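Local coordinates for protein methylocystis parvus OBBP MbnE (Methylocystis parvus OBBP, PDB 5ICQ) that probably binds the copper-chelating peptide methanobactin in the periplasm, as a family 5 extracellular solute-binding protein, for delivery to its transport machinery, at residues K314-K319 against S365-S370; T73-L77 against V232-L238; I120-R124 against R191-L195; M511-S515 against F524-A530. One frame throughout, in Å; residues are numbered along the deposited sequence.

Contact 1: K314-K319 against S365-S370; sequences KNENPK and SFFDES
Lys319 and Asp368 form a single antiparallel bridge between two loops, and a salt bridge from Lys314 to Glu369 lies beside it. Segment 314-319 links strand 308-313 to strand 322-326. Segment 365-370 follows the short strand 361-362. Both belong to the family 5 solute-binding fold. Lys319 and Asp368 are a hydrogen-bonded pair: Lys319 N gives to Asp368 O at 2.8 Å, and Asp368 N returns a bond to Lys319 O at 2.9 Å. Next to the bridge, Pro318 CA offers a CA-H...O contact to Asp368 O. Pro318 CB rests against Ser370 OG and against Phe367 CB, 4.2 Å away. Lys314 sends its chain out with CG anti to the backbone N (chi1 -164°), and its NZ reaches Glu369 OE2 at 3.0 Å. The ammonium comes from above the carboxylate plane, 56° out of it, and the two side chains cross at about a right angle. The other oxygen, Glu369 OE1, is bonded to His572 and Ser574. A water accepts from Lys314 NZ and lies 2.7 Å from Glu369 O and 2.8 Å from Asn317 O. Bends at chi2 (-72°) and chi4 bring Lys319 NZ back to Asn317 O in its own loop, where it bonds. An alanine in place of Glu369 would probably leave the Lys314 ammonium without its anionic mate and deprive His572 and Ser574 of a shared acceptor. Two lysine ammoniums thus stand near one carboxylate, Lys319 NZ not touching it, and their field would probably favour its ionised form.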
loop_
_atom_site.group_PDB
_atom_site.type_symbol
_atom_site.label_atom_id
_atom_site.label_comp_id
_atom_site.label_asym_id
_atom_site.label_seq_id
_atom_site.Cartn_x
_atom_site.Cartn_y
_atom_site.Cartn_z
ATOM N N LYS A 314 12.080 -8.869 7.091
ATOM C CA LYS A 314 10.936 -8.280 7.770
ATOM C C LYS A 314 11.292 -6.870 8.202
ATOM O O LYS A 314 12.423 -6.615 8.628
ATOM C CB LYS A 314 10.536 -9.105 9.003
ATOM C CG LYS A 314 9.139 -8.791 9.532
ATOM C CD LYS A 314 8.889 -9.485 10.862
ATOM C CE LYS A 314 7.401 -9.553 11.203
ATOM N NZ LYS A 314 6.533 -8.776 10.262
ATOM N N ASN A 315 10.338 -5.952 8.113
ATOM C CA ASN A 315 10.517 -4.660 8.766
ATOM C C ASN A 315 9.256 -4.371 9.581
ATOM O O ASN A 315 8.491 -5.268 9.960
ATOM C CB ASN A 315 10.906 -3.556 7.758
ATOM C CG ASN A 315 9.816 -3.244 6.751
ATOM O OD1 ASN A 315 8.696 -3.752 6.843
ATOM N ND2 ASN A 315 10.141 -2.384 5.776
ATOM N N GLU A 316 9.036 -3.100 9.897
ATOM C CA GLU A 316 7.941 -2.709 10.768
ATOM C C GLU A 316 6.723 -2.221 9.999
ATOM O O GLU A 316 5.799 -1.679 10.609
ATOM C CB GLU A 316 8.420 -1.648 11.754
ATOM C CG GLU A 316 9.538 -2.173 12.648
ATOM C CD GLU A 316 10.220 -1.083 13.441
ATOM O OE1 GLU A 316 9.546 -0.440 14.272
ATOM O OE2 GLU A 316 11.433 -0.871 13.232
ATOM N N ASN A 317 6.695 -2.410 8.690
ATOM C CA ASN A 317 5.517 -2.039 7.918
ATOM C C ASN A 317 4.341 -2.933 8.305
ATOM O O ASN A 317 4.503 -4.151 8.388
ATOM C CB ASN A 317 5.794 -2.171 6.426
ATOM C CG ASN A 317 4.931 -1.251 5.600
ATOM O OD1 ASN A 317 5.088 -0.034 5.655
ATOM N ND2 ASN A 317 4.005 -1.824 4.835
ATOM N N PRO A 318 3.153 -2.376 8.534
ATOM C CA PRO A 318 2.008 -3.220 8.906
ATOM C C PRO A 318 1.569 -4.131 7.771
ATOM O O PRO A 318 1.769 -3.840 6.588
ATOM C CB PRO A 318 0.909 -2.207 9.254
ATOM C CG PRO A 318 1.318 -0.945 8.565
ATOM C CD PRO A 318 2.826 -0.942 8.586
ATOM N N LYS A 319 0.937 -5.237 8.157
ATOM C CA LYS A 319 0.509 -6.292 7.251
ATOM C C LYS A 319 -1.013 -6.331 7.200
ATOM O O LYS A 319 -1.699 -5.758 8.056
ATOM C CB LYS A 319 1.041 -7.655 7.703
ATOM C CG LYS A 319 2.564 -7.723 7.848
ATOM C CD LYS A 319 3.228 -7.725 6.479
ATOM C CE LYS A 319 4.739 -7.767 6.600
ATOM N NZ LYS A 319 5.250 -6.636 7.430
ATOM N N SER A 365 -5.662 -8.081 12.205
ATOM C CA SER A 365 -5.845 -6.656 12.426
ATOM C C SER A 365 -5.802 -5.976 11.069
ATOM O O SER A 365 -5.219 -6.509 10.120
ATOM C CB SER A 365 -4.749 -6.109 13.362
ATOM O OG SER A 365 -4.632 -4.700 13.278
ATOM N N PHE A 366 -6.444 -4.811 10.976
ATOM C CA PHE A 366 -6.293 -4.013 9.764
ATOM C C PHE A 366 -4.922 -3.364 9.660
ATOM O O PHE A 366 -4.581 -2.858 8.590
ATOM C CB PHE A 366 -7.394 -2.947 9.683
ATOM C CG PHE A 366 -8.720 -3.514 9.290
ATOM C CD1 PHE A 366 -9.584 -4.021 10.247
ATOM C CD2 PHE A 366 -9.064 -3.616 7.944
ATOM C CE1 PHE A 366 -10.805 -4.602 9.868
ATOM C CE2 PHE A 366 -10.272 -4.171 7.565
ATOM C CZ PHE A 366 -11.143 -4.660 8.527
ATOM N N PHE A 367 -4.131 -3.381 10.733
ATOM C CA PHE A 367 -2.760 -2.869 10.723
ATOM C C PHE A 367 -1.878 -3.882 11.447
ATOM O O PHE A 367 -1.227 -3.583 12.445
ATOM C CB PHE A 367 -2.694 -1.478 11.362
ATOM C CG PHE A 367 -3.596 -0.491 10.701
ATOM C CD1 PHE A 367 -3.159 0.242 9.605
ATOM C CD2 PHE A 367 -4.906 -0.336 11.132
ATOM C CE1 PHE A 367 -4.005 1.127 8.972
ATOM C CE2 PHE A 367 -5.757 0.552 10.504
ATOM C CZ PHE A 367 -5.307 1.280 9.420
ATOM N N ASP A 368 -1.852 -5.107 10.921
ATOM C CA ASP A 368 -1.329 -6.237 11.677
ATOM C C ASP A 368 0.195 -6.178 11.782
ATOM O O ASP A 368 0.880 -5.591 10.938
ATOM C CB ASP A 368 -1.766 -7.555 11.020
ATOM C CG ASP A 368 -1.828 -8.704 12.000
ATOM O OD1 ASP A 368 -1.677 -8.462 13.209
ATOM O OD2 ASP A 368 -2.045 -9.853 11.563
ATOM N N GLU A 369 0.717 -6.802 12.841
ATOM C CA GLU A 369 2.158 -6.931 13.075
ATOM C C GLU A 369 2.850 -5.570 13.081
ATOM O O GLU A 369 3.870 -5.359 12.421
ATOM C CB GLU A 369 2.791 -7.862 12.037
ATOM C CG GLU A 369 2.187 -9.250 12.013
ATOM C CD GLU A 369 3.126 -10.256 11.377
ATOM O OE1 GLU A 369 2.680 -11.031 10.511
ATOM O OE2 GLU A 369 4.323 -10.259 11.742
ATOM N N SER A 370 2.282 -4.627 13.826
ATOM C CA SER A 370 2.861 -3.292 13.850
ATOM C C SER A 370 2.386 -2.574 15.097
ATOM O O SER A 370 1.499 -3.047 15.817
ATOM C CB SER A 370 2.505 -2.498 12.585
ATOM O OG SER A 370 1.320 -1.740 12.744
HETATM O O HOH W 1 5.431 -5.960 10.274
#

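Contact 2: T73-L77 against V232-L238; sequences TFDSL and VQAGARL. With SO4 (sulfate ion), chain B.
Phe74, in the loop after strand 65-71, packs its ring against the turn of a beta hairpin, strands 227-233 and 237-242, which form one side of a four-stranded mixed sheet. Strand 65-71 is the opposite edge of that sheet. Gly235 N lies over one ring face, 3.4 Å above the plane and offset toward the rim. At the ring edge, Val232 CG2 comes within 3.8 Å of Phe74 CE2. Phe74 CZ also meets two carbonyl oxygens, those of Gln233 and Arg237. Phe74 CG sits between the backbone N and the carbonyl carbon (chi1 73°), which carries the ring over the turn. An alanine at Phe74 is likely to open a gap beneath Gly235 and strip Val232 of its aromatic neighbour. Leu77 extends the apolar patch, with CD1 on Val232 CG2 and CD2 4.1 Å from Leu238 CD1. Tyr267 meets the Phe74 ring with the planes at about 45°, and Ala88 touches Phe74, Leu77 and Leu238. The turn is shaped by a classic beta bulge, in which Ala236 and Arg237 both face Gln233. Gln233 O accepts from both Ala236 N, at 2.8 Å, and Arg237 N. Gly235 has a positive phi of 67°, which favours glycine. The CB of Arg237 leaves its backbone away from segment 73-77, and its guanidinium forms salt bridges with Asp231 and Asp264. Its NH2 also hydrogen-bonds a sulfate, probably from the crystallisation liquor and held by Arg65 as well, at 3.1 Å from O4 and 3.2 Å from O2.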
loop_
_atom_site.group_PDB
_atom_site.type_symbol
_atom_site.label_atom_id
_atom_site.label_comp_id
_atom_site.label_asym_id
_atom_site.label_seq_id
_atom_site.Cartn_x
_atom_site.Cartn_y
_atom_site.Cartn_z
ATOM N N THR A 73 3.768 -6.198 -19.007
ATOM C CA THR A 73 4.217 -5.422 -20.153
ATOM C C THR A 73 4.051 -3.940 -19.839
ATOM O O THR A 73 3.594 -3.560 -18.760
ATOM C CB THR A 73 3.443 -5.815 -21.416
ATOM O OG1 THR A 73 4.044 -5.197 -22.561
ATOM C CG2 THR A 73 1.989 -5.378 -21.308
ATOM N N PHE A 74 4.431 -3.099 -20.798
ATOM C CA PHE A 74 4.236 -1.662 -20.668
ATOM C C PHE A 74 4.144 -1.064 -22.062
ATOM O O PHE A 74 4.678 -1.612 -23.029
ATOM C CB PHE A 74 5.381 -0.998 -19.879
ATOM C CG PHE A 74 6.666 -0.895 -20.650
ATOM C CD1 PHE A 74 7.521 -1.984 -20.746
ATOM C CD2 PHE A 74 7.020 0.287 -21.287
ATOM C CE1 PHE A 74 8.710 -1.901 -21.455
ATOM C CE2 PHE A 74 8.208 0.377 -22.004
ATOM C CZ PHE A 74 9.055 -0.717 -22.082
ATOM N N ASP A 75 3.479 0.093 -22.154
ATOM C CA ASP A 75 3.425 0.807 -23.426
ATOM C C ASP A 75 3.554 2.319 -23.269
ATOM O O ASP A 75 3.247 3.053 -24.221
ATOM C CB ASP A 75 2.122 0.486 -24.167
ATOM C CG ASP A 75 0.894 0.791 -23.339
ATOM O OD1 ASP A 75 1.045 1.375 -22.251
ATOM O OD2 ASP A 75 -0.226 0.459 -23.780
ATOM N N SER A 76 4.001 2.810 -22.116
ATOM C CA SER A 76 4.078 4.241 -21.879
ATOM C C SER A 76 5.192 4.528 -20.886
ATOM O O SER A 76 5.485 3.711 -20.008
ATOM C CB SER A 76 2.760 4.790 -21.333
ATOM O OG SER A 76 2.829 6.196 -21.152
ATOM N N LEU A 77 5.808 5.701 -21.033
ATOM C CA LEU A 77 6.793 6.181 -20.073
ATOM C C LEU A 77 6.248 7.334 -19.237
ATOM O O LEU A 77 7.026 8.109 -18.668
ATOM C CB LEU A 77 8.080 6.587 -20.795
ATOM C CG LEU A 77 8.727 5.449 -21.577
ATOM C CD1 LEU A 77 10.022 5.889 -22.254
ATOM C CD2 LEU A 77 8.973 4.251 -20.662
ATOM N N VAL A 232 14.441 2.383 -25.104
ATOM C CA VAL A 232 13.142 1.806 -24.782
ATOM C C VAL A 232 12.689 0.936 -25.943
ATOM O O VAL A 232 12.759 1.345 -27.107
ATOM C CB VAL A 232 12.083 2.881 -24.457
ATOM C CG1 VAL A 232 12.010 3.907 -25.553
ATOM C CG2 VAL A 232 10.709 2.235 -24.233
ATOM N N GLN A 233 12.241 -0.272 -25.622
ATOM C CA GLN A 233 11.614 -1.172 -26.581
ATOM C C GLN A 233 10.280 -1.571 -25.971
ATOM O O GLN A 233 10.253 -2.330 -24.997
ATOM C CB GLN A 233 12.502 -2.383 -26.853
ATOM C CG GLN A 233 13.848 -2.003 -27.434
ATOM C CD GLN A 233 14.922 -3.024 -27.135
ATOM O OE1 GLN A 233 14.636 -4.208 -26.932
ATOM N NE2 GLN A 233 16.171 -2.571 -27.107
ATOM N N ALA A 234 9.188 -1.018 -26.508
ATOM C CA ALA A 234 7.867 -1.159 -25.897
ATOM C C ALA A 234 7.564 -2.608 -25.540
ATOM O O ALA A 234 7.785 -3.520 -26.342
ATOM C CB ALA A 234 6.790 -0.621 -26.843
ATOM N N GLY A 235 7.068 -2.811 -24.321
ATOM C CA GLY A 235 6.721 -4.129 -23.833
ATOM C C GLY A 235 7.881 -5.071 -23.618
ATOM O O GLY A 235 7.654 -6.238 -23.276
ATOM N N ALA A 236 9.116 -4.612 -23.802
ATOM C CA ALA A 236 10.276 -5.490 -23.735
ATOM C C ALA A 236 11.291 -5.001 -22.714
ATOM O O ALA A 236 11.620 -5.743 -21.782
ATOM C CB ALA A 236 10.928 -5.622 -25.116
ATOM N N ARG A 237 11.798 -3.776 -22.853
ATOM C CA ARG A 237 12.838 -3.330 -21.938
ATOM C C ARG A 237 12.846 -1.812 -21.854
ATOM O O ARG A 237 12.474 -1.115 -22.801
ATOM C CB ARG A 237 14.225 -3.852 -22.349
ATOM C CG ARG A 237 14.788 -3.290 -23.641
ATOM C CD ARG A 237 15.794 -2.164 -23.382
ATOM N NE ARG A 237 17.035 -2.666 -22.800
ATOM C CZ ARG A 237 18.231 -2.579 -23.375
ATOM N NH1 ARG A 237 18.374 -1.996 -24.562
ATOM N NH2 ARG A 237 19.291 -3.064 -22.751
ATOM N N LEU A 238 13.264 -1.325 -20.690
ATOM C CA LEU A 238 13.561 0.083 -20.455
ATOM C C LEU A 238 14.973 0.144 -19.894
ATOM O O LEU A 238 15.263 -0.511 -18.889
ATOM C CB LEU A 238 12.551 0.692 -19.481
ATOM C CG LEU A 238 12.851 2.105 -18.983
ATOM C CD1 LEU A 238 12.847 3.065 -20.160
ATOM C CD2 LEU A 238 11.841 2.537 -17.908
HETATM S S SO4 B . 22.353 -2.857 -24.757
HETATM O O1 SO4 B . 22.179 -1.569 -25.418
HETATM O O2 SO4 B . 21.306 -3.788 -25.161
HETATM O O3 SO4 B . 23.649 -3.433 -25.109
HETATM O O4 SO4 B . 22.289 -2.643 -23.320
#

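Contact 3: I120-R124 against R191-L195; sequences IDPAR and RELPL
The guanidinium groups of Arg124 and Arg191 stack flat on each other, with centres 4.3 Å apart and planes at 15°. Arg191 NH2 lies over the centre of the Arg124 group, and Leu195 CD1 covers the opposite face. On the Arg191 group, Arg124 NE and CD take one face, while Pro122 O sits at the edge. The stack joins a beta hairpin to a helix: Asp121 to Arg124 form the type I turn between strands 109-120 and 126-131, and segment 191-195 leads into helix 193-198. Two like charges meet here, with Arg545 near Arg191 as a third, but backbone carbonyls take several of their N-H groups. Arg191 NH1 gives a nearly straight bond to Pro122 O, 2.9 Å long with an N-H...O angle of 168°, in the plane of both groups. A weak bond from Arg191 NH2 goes to the same oxygen. In return Arg124 NH1 reaches Arg191 O at 2.9 Å, from above the carbonyl plane. The partly negative oxygens of Pro122 and Arg191 probably ease the repulsion between the two guanidinium groups. Arg124 runs extended from CG to NE, which takes its buried head past Arg191 to the carbonyls of Ala39 and Met40. Arg191 instead bends at chi3 (55°), laying its head across the Arg124 chain. Pro194 adds apolar packing. Its CG lies 4.1 Å from Arg124 CB, and its CB meets the Ile120 CD1 methyl at 3.6 Å.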
loop_
_atom_site.group_PDB
_atom_site.type_symbol
_atom_site.label_atom_id
_atom_site.label_comp_id
_atom_site.label_asym_id
_atom_site.label_seq_id
_atom_site.Cartn_x
_atom_site.Cartn_y
_atom_site.Cartn_z
ATOM N N ILE A 120 6.358 26.362 6.980
ATOM C CA ILE A 120 5.038 25.816 7.259
ATOM C C ILE A 120 4.669 26.155 8.693
ATOM O O ILE A 120 5.535 26.253 9.568
ATOM C CB ILE A 120 5.011 24.293 6.990
ATOM C CG1 ILE A 120 3.583 23.756 6.991
ATOM C CG2 ILE A 120 5.900 23.551 7.986
ATOM C CD1 ILE A 120 3.490 22.280 6.563
ATOM N N ASP A 121 3.377 26.377 8.924
ATOM C CA ASP A 121 2.901 26.660 10.268
ATOM C C ASP A 121 2.377 25.387 10.917
ATOM O O ASP A 121 2.042 24.420 10.228
ATOM C CB ASP A 121 1.807 27.738 10.236
ATOM C CG ASP A 121 0.605 27.340 9.401
ATOM O OD1 ASP A 121 0.766 26.547 8.451
ATOM O OD2 ASP A 121 -0.510 27.829 9.691
ATOM N N PRO A 122 2.314 25.335 12.250
ATOM C CA PRO A 122 1.817 24.109 12.903
ATOM C C PRO A 122 0.396 23.735 12.512
ATOM O O PRO A 122 0.077 22.540 12.450
ATOM C CB PRO A 122 1.928 24.444 14.396
ATOM C CG PRO A 122 3.059 25.429 14.463
ATOM C CD PRO A 122 2.925 26.267 13.217
ATOM N N ALA A 123 -0.467 24.715 12.236
ATOM C CA ALA A 123 -1.839 24.425 11.835
ATOM C C ALA A 123 -1.956 24.018 10.372
ATOM O O ALA A 123 -3.043 23.611 9.948
ATOM C CB ALA A 123 -2.735 25.640 12.099
ATOM N N ARG A 124 -0.873 24.128 9.599
ATOM C CA ARG A 124 -0.835 23.695 8.202
ATOM C C ARG A 124 -1.903 24.405 7.368
ATOM O O ARG A 124 -2.642 23.793 6.594
ATOM C CB ARG A 124 -0.951 22.171 8.103
ATOM C CG ARG A 124 0.218 21.488 8.814
ATOM C CD ARG A 124 0.356 19.984 8.534
ATOM N NE ARG A 124 1.556 19.488 9.205
ATOM C CZ ARG A 124 1.856 18.208 9.401
ATOM N NH1 ARG A 124 1.052 17.244 8.963
ATOM N NH2 ARG A 124 2.973 17.894 10.049
ATOM N N ARG A 191 -4.420 18.075 7.180
ATOM C CA ARG A 191 -3.037 18.102 7.639
ATOM C C ARG A 191 -2.101 17.282 6.754
ATOM O O ARG A 191 -0.882 17.445 6.850
ATOM C CB ARG A 191 -2.980 17.624 9.090
ATOM C CG ARG A 191 -3.733 18.571 10.029
ATOM C CD ARG A 191 -3.522 18.244 11.492
ATOM N NE ARG A 191 -2.112 18.210 11.862
ATOM C CZ ARG A 191 -1.355 19.287 12.063
ATOM N NH1 ARG A 191 -1.860 20.508 11.913
ATOM N NH2 ARG A 191 -0.086 19.140 12.406
ATOM N N GLU A 192 -2.640 16.417 5.899
ATOM C CA GLU A 192 -1.834 15.640 4.968
ATOM C C GLU A 192 -1.478 16.428 3.707
ATOM O O GLU A 192 -0.471 16.121 3.056
ATOM C CB GLU A 192 -2.603 14.370 4.605
ATOM C CG GLU A 192 -1.790 13.246 4.013
ATOM C CD GLU A 192 -2.675 12.088 3.598
ATOM O OE1 GLU A 192 -3.729 11.874 4.242
ATOM O OE2 GLU A 192 -2.324 11.395 2.622
ATOM N N LEU A 193 -2.257 17.460 3.376
ATOM C CA LEU A 193 -2.083 18.142 2.096
ATOM C C LEU A 193 -0.685 18.722 1.873
ATOM O O LEU A 193 -0.183 18.601 0.742
ATOM C CB LEU A 193 -3.163 19.224 1.942
ATOM C CG LEU A 193 -3.203 19.980 0.614
ATOM C CD1 LEU A 193 -3.318 19.003 -0.526
ATOM C CD2 LEU A 193 -4.385 20.949 0.600
ATOM N N PRO A 194 -0.007 19.335 2.855
ATOM C CA PRO A 194 1.356 19.828 2.582
ATOM C C PRO A 194 2.336 18.739 2.188
ATOM O O PRO A 194 3.230 19.002 1.370
ATOM C CB PRO A 194 1.764 20.489 3.906
ATOM C CG PRO A 194 0.472 20.889 4.533
ATOM C CD PRO A 194 -0.472 19.770 4.186
ATOM N N LEU A 195 2.203 17.529 2.746
ATOM C CA LEU A 195 3.103 16.441 2.376
ATOM C C LEU A 195 2.765 15.891 0.995
ATOM O O LEU A 195 3.663 15.489 0.250
ATOM C CB LEU A 195 3.058 15.314 3.417
ATOM C CG LEU A 195 3.736 15.559 4.765
ATOM C CD1 LEU A 195 2.860 16.387 5.699
ATOM C CD2 LEU A 195 4.119 14.241 5.409
#

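Contact 4: M511-S515 against F524-A530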
loop_
_atom_site.group_PDB
_atom_site.type_symbol
_atom_site.label_atom_id
_atom_site.label_comp_id
_atom_site.label_asym_id
_atom_site.label_seq_id
_atom_site.Cartn_x
_atom_site.Cartn_y
_atom_site.Cartn_z
ATOM N N MET A 511 -12.239 6.611 1.824
ATOM C CA MET A 511 -12.757 5.944 0.635
ATOM C C MET A 511 -13.176 4.518 0.959
ATOM O O MET A 511 -14.185 4.029 0.444
ATOM C CB MET A 511 -11.709 5.947 -0.482
ATOM C CG MET A 511 -10.991 7.284 -0.627
ATOM S SD MET A 511 -9.826 7.311 -2.005
ATOM C CE MET A 511 -8.672 6.024 -1.580
ATOM N N ARG A 512 -12.418 3.844 1.825
ATOM C CA ARG A 512 -12.660 2.431 2.118
ATOM C C ARG A 512 -13.771 2.198 3.139
ATOM O O ARG A 512 -14.377 1.120 3.138
ATOM C CB ARG A 512 -11.397 1.781 2.671
ATOM C CG ARG A 512 -10.178 1.848 1.776
ATOM C CD ARG A 512 -8.954 1.466 2.584
ATOM N NE ARG A 512 -7.733 1.460 1.779
ATOM C CZ ARG A 512 -6.565 0.978 2.203
ATOM N NH1 ARG A 512 -6.458 0.455 3.418
ATOM N NH2 ARG A 512 -5.503 1.007 1.406
ATOM N N TRP A 513 -13.999 3.139 4.063
ATOM C CA TRP A 513 -14.831 2.828 5.229
ATOM C C TRP A 513 -15.845 3.896 5.625
ATOM O O TRP A 513 -16.635 3.626 6.531
ATOM C CB TRP A 513 -13.938 2.523 6.454
ATOM C CG TRP A 513 -13.146 1.256 6.278
ATOM C CD1 TRP A 513 -11.800 1.140 6.048
ATOM C CD2 TRP A 513 -13.672 -0.084 6.284
ATOM N NE1 TRP A 513 -11.461 -0.195 5.908
ATOM C CE2 TRP A 513 -12.592 -0.962 6.056
ATOM C CE3 TRP A 513 -14.953 -0.620 6.467
ATOM C CZ2 TRP A 513 -12.757 -2.353 6.004
ATOM C CZ3 TRP A 513 -15.116 -2.004 6.420
ATOM C CH2 TRP A 513 -14.024 -2.851 6.179
ATOM N N SER A 514 -15.867 5.078 5.007
ATOM C CA SER A 514 -16.763 6.132 5.476
ATOM C C SER A 514 -18.199 5.873 5.032
ATOM O O SER A 514 -18.454 5.257 3.991
ATOM C CB SER A 514 -16.317 7.507 4.970
ATOM O OG SER A 514 -16.600 7.629 3.589
ATOM N N SER A 515 -19.142 6.362 5.846
ATOM C CA SER A 515 -20.559 6.287 5.483
ATOM C C SER A 515 -20.811 6.939 4.129
ATOM O O SER A 515 -21.668 6.486 3.361
ATOM C CB SER A 515 -21.407 6.990 6.545
ATOM O OG SER A 515 -21.275 6.371 7.809
ATOM N N PHE A 524 -14.280 1.947 -2.810
ATOM C CA PHE A 524 -13.549 0.893 -2.110
ATOM C C PHE A 524 -14.286 0.350 -0.896
ATOM O O PHE A 524 -13.806 -0.609 -0.281
ATOM C CB PHE A 524 -12.180 1.413 -1.667
ATOM C CG PHE A 524 -11.291 1.796 -2.813
ATOM C CD1 PHE A 524 -11.495 1.257 -4.070
ATOM C CD2 PHE A 524 -10.250 2.694 -2.646
ATOM C CE1 PHE A 524 -10.681 1.607 -5.137
ATOM C CE2 PHE A 524 -9.435 3.042 -3.715
ATOM C CZ PHE A 524 -9.655 2.496 -4.952
ATOM N N ASN A 525 -15.426 0.928 -0.541
ATOM C CA ASN A 525 -16.158 0.506 0.653
ATOM C C ASN A 525 -17.056 -0.679 0.291
ATOM O O ASN A 525 -18.279 -0.572 0.171
ATOM C CB ASN A 525 -16.952 1.681 1.222
ATOM C CG ASN A 525 -17.516 1.392 2.611
ATOM O OD1 ASN A 525 -17.635 0.235 3.017
ATOM N ND2 ASN A 525 -17.883 2.448 3.333
ATOM N N LEU A 526 -16.410 -1.839 0.103
ATOM C CA LEU A 526 -17.127 -2.995 -0.436
ATOM C C LEU A 526 -18.194 -3.508 0.525
ATOM O O LEU A 526 -19.243 -3.989 0.085
ATOM C CB LEU A 526 -16.136 -4.108 -0.756
ATOM C CG LEU A 526 -15.060 -3.711 -1.758
ATOM C CD1 LEU A 526 -14.060 -4.861 -1.960
ATOM C CD2 LEU A 526 -15.726 -3.339 -3.057
ATOM N N ALA A 527 -17.941 -3.430 1.831
ATOM C CA ALA A 527 -18.895 -3.954 2.801
ATOM C C ALA A 527 -20.109 -3.053 2.981
ATOM O O ALA A 527 -21.133 -3.509 3.507
ATOM C CB ALA A 527 -18.206 -4.165 4.152
ATOM N N GLY A 528 -20.027 -1.792 2.562
ATOM C CA GLY A 528 -21.113 -0.870 2.846
ATOM C C GLY A 528 -21.148 -0.411 4.287
ATOM O O GLY A 528 -22.230 -0.147 4.820
ATOM N N ALA A 529 -19.989 -0.301 4.930
ATOM C CA ALA A 529 -19.936 0.161 6.312
ATOM C C ALA A 529 -20.390 1.610 6.387
ATOM O O ALA A 529 -19.901 2.456 5.637
ATOM C CB ALA A 529 -18.520 0.022 6.863
ATOM N N ALA A 530 -21.331 1.902 7.297
ATOM C CA ALA A 530 -21.847 3.269 7.457
ATOM C C ALA A 530 -22.109 3.475 8.950
ATOM O O ALA A 530 -23.241 3.381 9.427
ATOM C CB ALA A 530 -23.097 3.504 6.609
HETATM O O HOH W 2 -13.621 4.894 -2.788
#
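Met511 and Phe524 lie side by side and point the same way, with the Met511 CE methyl at the edge of the Phe524 ring, 3.7 Å from CE2. The bend of the Met511 chain at chi3 (-61°) turns that methyl toward the ring. Arg512 adds its CG, 4.0 Å from Phe524 CB, while its guanidinium goes on to the carbonyl of Val500. A second apolar patch forms at Trp513. Ala529 CB meets the indole at its edge, in plane, 3.6 Å from Trp513 CE3, and Ala527 CB stands farther off near CZ3. Tyr499 stacks on the indole, and Tyr557 and Leu561 of helix 547-563 touch it. The contact joins the last part of helix 508-513 and the residues after it to the loop before helix 532-543. That loop holds an inverse gamma turn centred on Asn525 and a type I turn from Asn525 to Gly528. The Asn525 amide ties the loop together: OD1 accepts from Ala529 N at 3.1 Å and weakly from Gly528 N. Its ND2 gives to Ala529 O at 3.1 Å, in the carbonyl plane and on a lone pair, and makes a weak bond across to Ser514 O. Asn525 CA brings a CA-H...O contact to Arg512 O at 3.1 Å. Ser515 OG lies 3.2 Å from Ala530 CA and bonds Asp535. A water accepts from Phe524 N and gives a weak bond to Met511 O.

Overall arrangement
Contacts 1 and 4 are the only pair that touch. Phe366 CE2 of contact 1 packs on Trp513 CZ2 of contact 4 at 3.5 Å, with the ring planes at about 85°, and their centres are 22 Å apart. Contact 3 comes within about 9 Å of contact 4 and about 12 Å of contact 1, nearest atoms. Contact 2 is remote, its nearest atoms at least about 20 Å from the others. Along the chain, contact 3 is nested inside the loop closed by contact 2, while contacts 1 and 4 follow in series. Where methanobactin would bind is not established by these contacts. The Met511 side chain is about 5 Å from another sulfate, not the one on Arg237, probably also from the crystallisation liquor.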